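Local coordinates for possible substrate binding protein of ABC transporter system (Rhodopseudomonas palustris, PDB 3N0X) that probably binds a branched-chain amino acid or related solute in the periplasm and presents it to an ABC transporter for uptake, at residues Q128-N133 with V158-E163; Y151-D156 with I208-G213; D214-L219 with L231-N236. All blocks are in the same frame, centred on the assembly; numbering follows the deposited sequence.

Interaction 1: Q128-N133 with V158-E163; sequences QDAISN and VAAFKE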
ATOM      1  N   GLN A 128      -6.518   4.453  -1.543  1.00 12.87           N
ATOM      2  CA  GLN A 128      -6.984   3.137  -1.100  1.00 13.00           C
ATOM      3  C   GLN A 128      -6.811   2.975   0.426  1.00 11.77           C
ATOM      4  O   GLN A 128      -7.718   2.477   1.110  1.00 12.75           O
ATOM      5  CB  GLN A 128      -6.319   2.012  -1.884  1.00 13.01           C
ATOM      6  CG  GLN A 128      -6.940   1.857  -3.325  1.00 13.37           C
ATOM      7  CD  GLN A 128      -6.085   0.953  -4.209  1.00 13.96           C
ATOM      8  OE1 GLN A 128      -4.871   1.157  -4.314  1.00 13.58           O
ATOM      9  NE2 GLN A 128      -6.709  -0.007  -4.853  1.00 13.92           N
ATOM     10  N   ASP A 129      -5.664   3.413   0.959  1.00 11.53           N
ATOM     11  CA  ASP A 129      -5.489   3.352   2.413  1.00 12.11           C
ATOM     12  C   ASP A 129      -6.620   4.128   3.151  1.00 12.60           C
ATOM     13  O   ASP A 129      -7.325   3.603   3.999  1.00 14.28           O
ATOM     14  CB  ASP A 129      -4.105   3.852   2.809  1.00 14.72           C
ATOM     15  CG  ASP A 129      -3.018   2.785   2.639  1.00 17.05           C
ATOM     16  OD1 ASP A 129      -3.350   1.581   2.670  1.00 16.26           O
ATOM     17  OD2 ASP A 129      -1.832   3.169   2.573  1.00 19.69           O
ATOM     18  N   ALA A 130      -6.833   5.383   2.759  1.00 12.85           N
ATOM     19  CA  ALA A 130      -7.764   6.222   3.460  1.00 13.58           C
ATOM     20  C   ALA A 130      -9.198   5.746   3.298  1.00 12.56           C
ATOM     21  O   ALA A 130      -9.957   5.699   4.256  1.00 13.48           O
ATOM     22  CB  ALA A 130      -7.590   7.698   2.965  1.00 13.98           C
ATOM     23  N   ILE A 131      -9.557   5.382   2.070  1.00 12.48           N
ATOM     24  CA  ILE A 131     -10.881   4.916   1.783  1.00 12.21           C
ATOM     25  C   ILE A 131     -11.214   3.606   2.513  1.00 13.08           C
ATOM     26  O   ILE A 131     -12.307   3.451   3.083  1.00 12.79           O
ATOM     27  CB  ILE A 131     -11.069   4.795   0.236  1.00 12.90           C
ATOM     28  CG1 ILE A 131     -11.079   6.185  -0.377  1.00 14.85           C
ATOM     29  CG2 ILE A 131     -12.344   4.038  -0.103  1.00 13.41           C
ATOM     30  CD1 ILE A 131     -10.880   6.219  -1.911  1.00 14.38           C
ATOM     31  N   SER A 132     -10.293   2.650   2.468  1.00 13.08           N
ATOM     32  CA  SER A 132     -10.504   1.412   3.181  1.00 13.30           C
ATOM     33  C   SER A 132     -10.770   1.673   4.675  1.00 12.20           C
ATOM     34  O   SER A 132     -11.590   0.994   5.285  1.00 11.87           O
ATOM     35  CB  SER A 132      -9.311   0.454   3.004  1.00 13.00           C
ATOM     36  OG  SER A 132      -8.115   0.950   3.590  1.00 12.48           O
ATOM     37  N   ASN A 133     -10.060   2.612   5.279  1.00 11.61           N
ATOM     38  CA  ASN A 133     -10.330   2.964   6.675  1.00 10.87           C
ATOM     39  C   ASN A 133     -11.732   3.501   6.910  1.00 12.42           C
ATOM     40  O   ASN A 133     -12.410   3.121   7.856  1.00 12.27           O
ATOM     41  CB  ASN A 133      -9.248   3.904   7.214  1.00 10.90           C
ATOM     42  CG  ASN A 133      -8.026   3.154   7.671  1.00 13.19           C
ATOM     43  OD1 ASN A 133      -7.930   2.800   8.862  1.00 11.96           O
ATOM     44  ND2 ASN A 133      -7.110   2.855   6.750  1.00 13.48           N
ATOM     45  N   VAL A 158      -7.338  12.760   4.288  1.00 14.33           N
ATOM     46  CA  VAL A 158      -8.622  13.040   4.953  1.00 14.03           C
ATOM     47  C   VAL A 158      -9.698  13.356   3.932  1.00 15.45           C
ATOM     48  O   VAL A 158     -10.835  12.919   4.085  1.00 13.35           O
ATOM     49  CB  VAL A 158      -8.515  14.128   6.021  1.00 13.29           C
ATOM     50  CG1 VAL A 158      -9.940  14.541   6.541  1.00 14.67           C
ATOM     51  CG2 VAL A 158      -7.623  13.689   7.187  1.00 14.54           C
ATOM     52  N   ALA A 159      -9.346  14.047   2.842  1.00 14.51           N
ATOM     53  CA  ALA A 159     -10.340  14.295   1.808  1.00 15.04           C
ATOM     54  C   ALA A 159     -10.922  13.012   1.263  1.00 14.86           C
ATOM     55  O   ALA A 159     -12.141  12.876   1.075  1.00 15.56           O
ATOM     56  CB  ALA A 159      -9.751  15.180   0.669  1.00 14.63           C
ATOM     57  N   ALA A 160     -10.059  12.044   0.974  1.00 14.45           N
ATOM     58  CA  ALA A 160     -10.492  10.739   0.435  1.00 13.83           C
ATOM     59  C   ALA A 160     -11.352   9.958   1.442  1.00 13.70           C
ATOM     60  O   ALA A 160     -12.384   9.364   1.108  1.00 14.88           O
ATOM     61  CB  ALA A 160      -9.284   9.926  -0.013  1.00 12.77           C
ATOM     62  N   PHE A 161     -10.893   9.973   2.693  1.00 13.63           N
ATOM     63  CA  PHE A 161     -11.621   9.359   3.790  1.00 13.84           C
ATOM     64  C   PHE A 161     -13.023   9.954   3.906  1.00 13.64           C
ATOM     65  O   PHE A 161     -13.993   9.205   4.038  1.00 14.64           O
ATOM     66  CB  PHE A 161     -10.783   9.558   5.089  1.00 11.81           C
ATOM     67  CG  PHE A 161     -11.409   9.049   6.346  1.00 11.85           C
ATOM     68  CD1 PHE A 161     -12.238   9.857   7.109  1.00 12.57           C
ATOM     69  CD2 PHE A 161     -11.108   7.762   6.816  1.00 13.97           C
ATOM     70  CE1 PHE A 161     -12.784   9.387   8.302  1.00 13.36           C
ATOM     71  CE2 PHE A 161     -11.621   7.304   8.029  1.00 14.00           C
ATOM     72  CZ  PHE A 161     -12.499   8.108   8.760  1.00 14.26           C
ATOM     73  N   LYS A 162     -13.106  11.300   3.904  1.00 14.82           N
ATOM     74  CA  LYS A 162     -14.362  12.057   4.098  1.00 15.15           C
ATOM     75  C   LYS A 162     -15.366  11.745   2.995  1.00 16.37           C
ATOM     76  O   LYS A 162     -16.529  11.506   3.251  1.00 17.97           O
ATOM     77  CB  LYS A 162     -14.053  13.554   4.143  1.00 18.00           C
ATOM     78  CG  LYS A 162     -15.236  14.507   4.200  1.00 23.03           C
ATOM     79  CD  LYS A 162     -14.647  15.915   4.308  1.00 27.21           C
ATOM     80  CE  LYS A 162     -15.697  16.990   4.497  1.00 33.98           C
ATOM     81  NZ  LYS A 162     -14.981  18.289   4.690  1.00 35.25           N
ATOM     82  N   GLU A 163     -14.890  11.678   1.771  1.00 15.78           N
ATOM     83  CA  GLU A 163     -15.784  11.362   0.668  0.50 16.48           C
ATOM     84  C   GLU A 163     -16.338   9.935   0.793  1.00 16.85           C
ATOM     85  O   GLU A 163     -17.547   9.726   0.600  1.00 18.56           O
ATOM     86  CB  GLU A 163     -15.100  11.647  -0.663  0.50 18.04           C
ATOM     87  CG  GLU A 163     -15.927  11.307  -1.900  0.50 20.04           C
ATOM     88  CD  GLU A 163     -17.234  12.097  -2.043  0.50 25.68           C
ATOM     89  OE1 GLU A 163     -17.363  13.224  -1.501  0.50 28.55           O
ATOM     90  OE2 GLU A 163     -18.139  11.577  -2.733  0.50 32.58           O
TER
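Asn-133, which meets the Phe-161 ring across this contact, has an amide oxygen gripped by two donors: OD1 accepts from Trp-206 NE1 and from the backbone N of Ala-253. The helices that carry the pair, 126-137 and 152-165, lie next to each other in a Rossmann-like lobe of the periplasmic binding protein fold. Their local axes come within 7.7 Å and cross at -36°, with N-to-C directions roughly alike. The other end of the amide is fixed too, since Asn-133 ND2 donates a hydrogen to Asp-129 O at 2.9 Å in a nearly straight bond (174°), with the acceptor in the amide plane. That oxygen also takes the backbone N of Asn-133, from the opposite face of its carbonyl plane. With OD1 and ND2 both bonded, the rotation of the carboxamide should be well defined.

Between the helices the contact is made by small groups. Ala-130 and Ala-160 face each other CB to CB at 4.1 Å, which lets the backbones come close. Ile-131 has CG1 beside its backbone N (chi1 -69°), and this carbon rests 3.7 Å from Ala-160 O. The Phe-161 ring also stacks with Trp-206, the same indole that donates to Asn-133; the ring and the amide thus share a neighbour in strand 202-207. Ala-130 O approaches the ring at its edge, near the plane, 3.5 Å from Phe-161 CD2. The next ring atom, Phe-161 CE2, lies 4.0 Å from Asn-133 C.

Interaction 2: Y151-D156 with I208-G213; sequences YAFGRD and IWAGGG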
ATOM      1  N   TYR A 151      -0.352  19.114   5.600  1.00 17.42           N
ATOM      2  CA  TYR A 151       0.398  19.005   4.324  1.00 16.58           C
ATOM      3  C   TYR A 151      -0.364  18.108   3.400  1.00 16.85           C
ATOM      4  O   TYR A 151      -1.369  17.523   3.812  1.00 15.06           O
ATOM      5  CB  TYR A 151       1.861  18.584   4.518  1.00 17.49           C
ATOM      6  CG  TYR A 151       2.159  17.133   4.803  1.00 18.87           C
ATOM      7  CD1 TYR A 151       1.361  16.367   5.655  1.00 21.04           C
ATOM      8  CD2 TYR A 151       3.256  16.527   4.210  1.00 25.04           C
ATOM      9  CE1 TYR A 151       1.667  15.033   5.915  1.00 23.79           C
ATOM     10  CE2 TYR A 151       3.558  15.224   4.449  1.00 28.63           C
ATOM     11  CZ  TYR A 151       2.787  14.483   5.319  1.00 27.19           C
ATOM     12  OH  TYR A 151       3.097  13.157   5.531  1.00 33.34           O
ATOM     13  N   ALA A 152       0.052  18.040   2.141  1.00 16.70           N
ATOM     14  CA  ALA A 152      -0.796  17.388   1.143  1.00 17.50           C
ATOM     15  C   ALA A 152      -1.173  15.948   1.490  1.00 17.21           C
ATOM     16  O   ALA A 152      -2.335  15.558   1.312  1.00 16.62           O
ATOM     17  CB  ALA A 152      -0.156  17.452  -0.255  1.00 19.25           C
ATOM     18  N   PHE A 153      -0.214  15.156   1.970  1.00 17.73           N
ATOM     19  CA  PHE A 153      -0.507  13.768   2.347  1.00 18.08           C
ATOM     20  C   PHE A 153      -1.670  13.687   3.328  1.00 17.24           C
ATOM     21  O   PHE A 153      -2.620  12.876   3.155  1.00 16.13           O
ATOM     22  CB  PHE A 153       0.717  13.081   2.950  1.00 20.14           C
ATOM     23  CG  PHE A 153       0.438  11.654   3.454  1.00 20.37           C
ATOM     24  CD1 PHE A 153       0.313  10.630   2.552  1.00 25.30           C
ATOM     25  CD2 PHE A 153       0.329  11.380   4.808  1.00 23.42           C
ATOM     26  CE1 PHE A 153       0.036   9.317   2.978  1.00 23.83           C
ATOM     27  CE2 PHE A 153       0.063  10.062   5.269  1.00 25.02           C
ATOM     28  CZ  PHE A 153      -0.080   9.029   4.318  1.00 23.83           C
ATOM     29  N   GLY A 154      -1.607  14.511   4.357  1.00 15.59           N
ATOM     30  CA  GLY A 154      -2.644  14.525   5.389  1.00 15.64           C
ATOM     31  C   GLY A 154      -3.971  15.041   4.854  1.00 16.46           C
ATOM     32  O   GLY A 154      -5.044  14.447   5.082  1.00 16.91           O
ATOM     33  N   ARG A 155      -3.922  16.190   4.176  1.00 15.82           N
ATOM     34  CA  ARG A 155      -5.146  16.782   3.643  1.00 17.21           C
ATOM     35  C   ARG A 155      -5.817  15.934   2.581  1.00 16.75           C
ATOM     36  O   ARG A 155      -7.022  15.777   2.602  1.00 16.09           O
ATOM     37  CB  ARG A 155      -4.871  18.178   3.118  1.00 18.92           C
ATOM     38  CG  ARG A 155      -4.469  19.093   4.249  1.00 22.44           C
ATOM     39  CD  ARG A 155      -4.810  20.483   3.965  1.00 27.84           C
ATOM     40  NE  ARG A 155      -4.584  21.362   5.108  1.00 21.85           N
ATOM     41  CZ  ARG A 155      -5.517  22.087   5.721  1.00 19.99           C
ATOM     42  NH1 ARG A 155      -6.801  22.043   5.356  1.00 21.58           N
ATOM     43  NH2 ARG A 155      -5.164  22.882   6.711  1.00 19.05           N
ATOM     44  N   ASP A 156      -5.031  15.365   1.670  1.00 15.51           N
ATOM     45  CA  ASP A 156      -5.595  14.574   0.612  1.00 15.88           C
ATOM     46  C   ASP A 156      -6.120  13.248   1.181  1.00 15.52           C
ATOM     47  O   ASP A 156      -7.141  12.730   0.720  1.00 17.49           O
ATOM     48  CB  ASP A 156      -4.582  14.313  -0.473  1.00 16.28           C
ATOM     49  CG  ASP A 156      -4.133  15.587  -1.207  1.00 20.07           C
ATOM     50  OD1 ASP A 156      -4.751  16.672  -1.044  1.00 22.57           O
ATOM     51  OD2 ASP A 156      -3.109  15.505  -1.930  1.00 26.25           O
ATOM     52  N   ILE A 208      -4.399  10.008  10.683  1.00 12.43           N
ATOM     53  CA  ILE A 208      -3.555   9.711   9.547  1.00 11.65           C
ATOM     54  C   ILE A 208      -2.248  10.463   9.848  1.00 11.62           C
ATOM     55  O   ILE A 208      -2.261  11.666  10.129  1.00 13.23           O
ATOM     56  CB  ILE A 208      -4.165  10.076   8.165  1.00 13.09           C
ATOM     57  CG1 ILE A 208      -3.138   9.827   7.052  1.00 13.75           C
ATOM     58  CG2 ILE A 208      -4.655  11.520   8.146  1.00 13.54           C
ATOM     59  CD1 ILE A 208      -3.684   9.992   5.635  1.00 16.24           C
ATOM     60  N   TRP A 209      -1.132   9.758   9.787  1.00 14.35           N
ATOM     61  CA  TRP A 209       0.144  10.361  10.195  1.00 15.25           C
ATOM     62  C   TRP A 209       1.296   9.649   9.471  1.00 19.11           C
ATOM     63  O   TRP A 209       1.306   8.422   9.370  1.00 20.01           O
ATOM     64  CB  TRP A 209       0.334  10.243  11.713  1.00 16.66           C
ATOM     65  CG  TRP A 209       1.229  11.272  12.294  1.00 18.18           C
ATOM     66  CD1 TRP A 209       2.581  11.180  12.508  1.00 19.83           C
ATOM     67  CD2 TRP A 209       0.850  12.581  12.738  1.00 14.53           C
ATOM     68  NE1 TRP A 209       3.050  12.336  13.086  1.00 19.57           N
ATOM     69  CE2 TRP A 209       2.015  13.218  13.238  1.00 18.29           C
ATOM     70  CE3 TRP A 209      -0.367  13.267  12.804  1.00 18.20           C
ATOM     71  CZ2 TRP A 209       1.993  14.501  13.742  1.00 20.02           C
ATOM     72  CZ3 TRP A 209      -0.389  14.522  13.318  1.00 18.76           C
ATOM     73  CH2 TRP A 209       0.790  15.151  13.774  1.00 20.39           C
ATOM     74  N   ALA A 210       2.279  10.419   9.035  1.00 20.56           N
ATOM     75  CA  ALA A 210       3.503   9.861   8.434  1.00 22.59           C
ATOM     76  C   ALA A 210       4.693  10.384   9.223  1.00 24.28           C
ATOM     77  O   ALA A 210       4.736  11.528   9.615  1.00 24.61           O
ATOM     78  CB  ALA A 210       3.606  10.263   6.943  1.00 23.27           C
ATOM     79  N   GLY A 211       5.679   9.526   9.481  1.00 29.21           N
ATOM     80  CA  GLY A 211       6.878   9.945  10.203  1.00 30.68           C
ATOM     81  C   GLY A 211       6.691   9.840  11.700  1.00 31.76           C
ATOM     82  O   GLY A 211       5.729   9.231  12.176  1.00 33.56           O
ATOM     83  N   GLY A 212       7.598  10.436  12.450  1.00 32.64           N
ATOM     84  CA  GLY A 212       7.532  10.375  13.905  1.00 32.28           C
ATOM     85  C   GLY A 212       6.510  11.338  14.460  1.00 32.28           C
ATOM     86  O   GLY A 212       5.837  12.073  13.696  1.00 29.79           O
ATOM     87  N   GLY A 213       6.435  11.357  15.789  1.00 30.24           N
ATOM     88  CA  GLY A 213       5.519  12.213  16.548  1.00 29.62           C
ATOM     89  C   GLY A 213       4.624  11.394  17.471  1.00 28.07           C
ATOM     90  O   GLY A 213       4.196  11.878  18.509  1.00 28.08           O
TER
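Phe-153 and Ile-208 form the close-fitting part of this contact, their side chains meeting at a slant. Phe-153 CE2 lies 3.7 Å from Ile-208 CG1 and almost as near to Ile-208 CD1, so one corner of the ring carries most of the meeting. The isoleucine reaches it because CG1 is anti to its backbone N (chi1 175°). Its tip continues over the helix backbone, with Ile-208 CD1 3.9 Å from Phe-153 O, and its other branch, CG2, lies 4.3 Å from Gly-154 O. The CA atoms of Gly-154 and Ile-208 are only 6.4 Å apart, an approach made at a residue with no side chain.

These groups sit where the parallel sheet of a Rossmann-like lobe ends: residues 151-156 begin the helix that follows strand 142-149, and residues 208-213 leave the neighbouring strand 202-207. Ile-208 still shares backbone hydrogen bonds with Leu-147, and Ala-210 N is held by Gln-149 OE1.

The outer side, made by partly exposed residues, rests on single atoms. Ala-210 CB alone meets both rings there, 3.9 Å from Phe-153 CE2 and 3.3 Å from Tyr-151 OH. Tyr-151 is the N-cap residue, and its ring turns back so that Phe-153 N lies over the centre of one face. Trp-209, between Ile-208 and Ala-210, points away from the helix, and its NE1 donates to Gly-212 O at 2.9 Å (157°). The acceptor lies in the indole plane, while the donor stands above the plane of the Gly-212 carbonyl.

Interaction 3: D214-L219 with L231-N236; sequences DPLTKL and LSTGGN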
ATOM      1  N   ASP A 214       4.332  10.162  17.064  1.00 29.43           N
ATOM      2  CA  ASP A 214       3.535   9.213  17.851  0.50 28.39           C
ATOM      3  C   ASP A 214       2.209   9.780  18.393  1.00 26.46           C
ATOM      4  O   ASP A 214       1.897   9.672  19.587  1.00 25.04           O
ATOM      5  CB  ASP A 214       4.387   8.633  18.989  0.50 29.25           C
ATOM      6  CG  ASP A 214       3.907   7.269  19.444  0.50 32.51           C
ATOM      7  OD1 ASP A 214       2.973   6.688  18.826  0.50 30.73           O
ATOM      8  OD2 ASP A 214       4.477   6.779  20.441  0.50 35.18           O
ATOM      9  N   PRO A 215       1.367  10.343  17.488  1.00 23.94           N
ATOM     10  CA  PRO A 215       0.065  10.843  17.967  1.00 21.21           C
ATOM     11  C   PRO A 215      -0.829   9.761  18.656  1.00 18.05           C
ATOM     12  O   PRO A 215      -1.523  10.089  19.590  1.00 18.28           O
ATOM     13  CB  PRO A 215      -0.631  11.355  16.682  1.00 20.14           C
ATOM     14  CG  PRO A 215      -0.014  10.629  15.636  1.00 22.28           C
ATOM     15  CD  PRO A 215       1.443  10.381  16.024  1.00 23.40           C
ATOM     16  N   LEU A 216      -0.781   8.512  18.227  1.00 19.66           N
ATOM     17  CA  LEU A 216      -1.704   7.506  18.815  1.00 21.82           C
ATOM     18  C   LEU A 216      -1.393   7.241  20.283  1.00 24.24           C
ATOM     19  O   LEU A 216      -2.306   7.209  21.123  1.00 24.26           O
ATOM     20  CB  LEU A 216      -1.725   6.206  18.005  1.00 23.14           C
ATOM     21  CG  LEU A 216      -2.669   6.116  16.771  1.00 21.24           C
ATOM     22  CD1 LEU A 216      -4.137   6.372  17.134  1.00 22.77           C
ATOM     23  CD2 LEU A 216      -2.245   7.048  15.670  1.00 23.01           C
ATOM     24  N   THR A 217      -0.104   7.084  20.600  1.00 25.69           N
ATOM     25  CA  THR A 217       0.333   6.889  21.981  1.00 27.95           C
ATOM     26  C   THR A 217       0.028   8.097  22.852  1.00 26.51           C
ATOM     27  O   THR A 217      -0.445   7.967  23.973  1.00 25.81           O
ATOM     28  CB  THR A 217       1.882   6.691  22.055  1.00 29.20           C
ATOM     29  OG1 THR A 217       2.258   5.601  21.218  1.00 35.05           O
ATOM     30  CG2 THR A 217       2.307   6.444  23.479  1.00 35.32           C
ATOM     31  N   LYS A 218       0.341   9.282  22.340  1.00 25.78           N
ATOM     32  CA  LYS A 218       0.115  10.504  23.060  1.00 24.69           C
ATOM     33  C   LYS A 218      -1.347  10.835  23.297  1.00 23.81           C
ATOM     34  O   LYS A 218      -1.718  11.319  24.365  1.00 23.20           O
ATOM     35  CB  LYS A 218       0.869  11.662  22.392  1.00 27.89           C
ATOM     36  CG  LYS A 218       2.401  11.454  22.495  1.00 28.25           C
ATOM     37  CD  LYS A 218       3.164  12.450  21.670  1.00 33.19           C
ATOM     38  CE  LYS A 218       4.698  12.313  21.896  1.00 36.50           C
ATOM     39  NZ  LYS A 218       5.447  12.951  20.774  1.00 34.00           N
ATOM     40  N   LEU A 219      -2.207  10.511  22.340  1.00 20.75           N
ATOM     41  CA  LEU A 219      -3.644  10.665  22.571  1.00 19.67           C
ATOM     42  C   LEU A 219      -4.139   9.603  23.586  1.00 18.06           C
ATOM     43  O   LEU A 219      -4.933   9.938  24.467  1.00 19.58           O
ATOM     44  CB  LEU A 219      -4.450  10.526  21.268  1.00 17.65           C
ATOM     45  CG  LEU A 219      -4.321  11.687  20.294  1.00 15.91           C
ATOM     46  CD1 LEU A 219      -4.947  11.322  18.947  1.00 18.13           C
ATOM     47  CD2 LEU A 219      -4.912  12.968  20.905  1.00 16.46           C
ATOM     48  N   LEU A 231      -9.809   5.385  19.648  1.00 15.27           N
ATOM     49  CA  LEU A 231      -8.853   5.828  18.644  1.00 14.29           C
ATOM     50  C   LEU A 231      -8.807   4.815  17.526  1.00 13.57           C
ATOM     51  O   LEU A 231      -9.080   3.637  17.742  1.00 14.70           O
ATOM     52  CB  LEU A 231      -7.450   5.931  19.228  1.00 14.70           C
ATOM     53  CG  LEU A 231      -7.219   6.869  20.415  1.00 15.23           C
ATOM     54  CD1 LEU A 231      -5.704   6.881  20.804  1.00 20.71           C
ATOM     55  CD2 LEU A 231      -7.773   8.297  20.166  1.00 18.58           C
ATOM     56  N   SER A 232      -8.524   5.284  16.321  1.00 12.30           N
ATOM     57  CA  SER A 232      -8.418   4.452  15.130  1.00 11.81           C
ATOM     58  C   SER A 232      -7.334   4.996  14.224  1.00 13.41           C
ATOM     59  O   SER A 232      -7.111   6.199  14.140  1.00 12.16           O
ATOM     60  CB  SER A 232      -9.769   4.375  14.392  1.00 11.93           C
ATOM     61  OG  SER A 232      -9.757   3.607  13.176  1.00 13.83           O
ATOM     62  N   THR A 233      -6.634   4.097  13.534  1.00 13.15           N
ATOM     63  CA  THR A 233      -5.694   4.494  12.511  1.00 13.02           C
ATOM     64  C   THR A 233      -5.503   3.300  11.557  1.00 11.52           C
ATOM     65  O   THR A 233      -5.937   2.151  11.849  1.00 12.74           O
ATOM     66  CB  THR A 233      -4.368   4.986  13.115  1.00 14.44           C
ATOM     67  OG1 THR A 233      -3.599   5.671  12.131  1.00 14.91           O
ATOM     68  CG2 THR A 233      -3.568   3.804  13.710  1.00 14.21           C
ATOM     69  N   GLY A 234      -4.841   3.538  10.437  1.00 11.75           N
ATOM     70  CA  GLY A 234      -4.537   2.450   9.497  1.00 12.31           C
ATOM     71  C   GLY A 234      -3.488   1.481  10.014  1.00 13.56           C
ATOM     72  O   GLY A 234      -2.765   1.749  10.983  1.00 14.56           O
ATOM     73  N   GLY A 235      -3.361   0.371   9.304  1.00 13.33           N
ATOM     74  CA  GLY A 235      -2.364  -0.638   9.647  1.00 13.54           C
ATOM     75  C   GLY A 235      -0.986  -0.199   9.231  1.00 13.76           C
ATOM     76  O   GLY A 235      -0.794   0.909   8.713  1.00 15.52           O
ATOM     77  N   ASN A 236      -0.028  -1.076   9.424  1.00 14.65           N
ATOM     78  CA  ASN A 236       1.354  -0.707   9.137  1.00 13.70           C
ATOM     79  C   ASN A 236       2.203  -1.961   9.090  1.00 13.69           C
ATOM     80  O   ASN A 236       1.736  -3.058   9.322  1.00 13.97           O
ATOM     81  CB  ASN A 236       1.919   0.296  10.186  1.00 15.70           C
ATOM     82  CG  ASN A 236       2.846   1.309   9.578  1.00 18.87           C
ATOM     83  OD1 ASN A 236       3.612   1.018   8.649  1.00 20.80           O
ATOM     84  ND2 ASN A 236       2.725   2.562  10.055  1.00 25.19           N
TER
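Leu-216 and Leu-231 supply most of the apolar contact, their side chains sliding past each other in opposite directions. Leu-216 CD1 lies 3.9 Å from Leu-231 CB, and Leu-231 CD1 touches Leu-219 CB, also at 3.9 Å. The other branch of Leu-216 meets the next strand residue on the same side: CD2 is 3.9 Å from Thr-233 CB, and CG rests against Thr-233 CG2. An alanine in place of Leu-216 would probably open a gap between helix and strand, leaving Thr-233 CB and CG2 and Leu-231 CB without the carbons they rest on.

Contacts between carbon and backbone oxygen come second. Leu-231 CD1 lies 3.4 Å from Leu-216 O, a carbonyl of the helix.

Polar bonds run alongside the interface. Thr-233 has OG1 anti to its backbone N (chi1 -166°), and this hydroxyl is hydrogen-bonded to Val-207 O of the adjacent strand, while its methyl is left for Leu-216. Ser-232, pointing away from the helix, bonds to Glu-251 O through OG.

The helix and strand run antiparallel, at 176° with local axes 9.7 Å apart, as expected for the helix of a beta-alpha-beta crossover, here strand 202-207, helix 215-221 and strand 229-233. Leucine and threonine carbons join helix to sheet, and the threonine hydroxyl is satisfied within the sheet rather than by the helix.

In the fold
The three contacts lie in one Rossmann-like lobe, around the parallel sheet ordered 171-178, 142-149, 202-207, 229-233. Interactions 1 and 2 share helix 152-165, and their centres are about 13 Å apart; their segments alternate along the chain, and Val-158 packs on Ile-208. Interaction 3 follows both in sequence, its centre about 12 Å from that of interaction 2 and about 16 Å from that of interaction 1. Lys-218 NZ probably bonds to Gly-213 O, and Pro-215 packs on Trp-209, tying interactions 2 and 3; Asn-133 touches Gly-234 across interactions 1 and 3. Interaction 1 joins two helices, interaction 2 a helix start to a loop, and interaction 3 the crossover helix to edge strand 229-233.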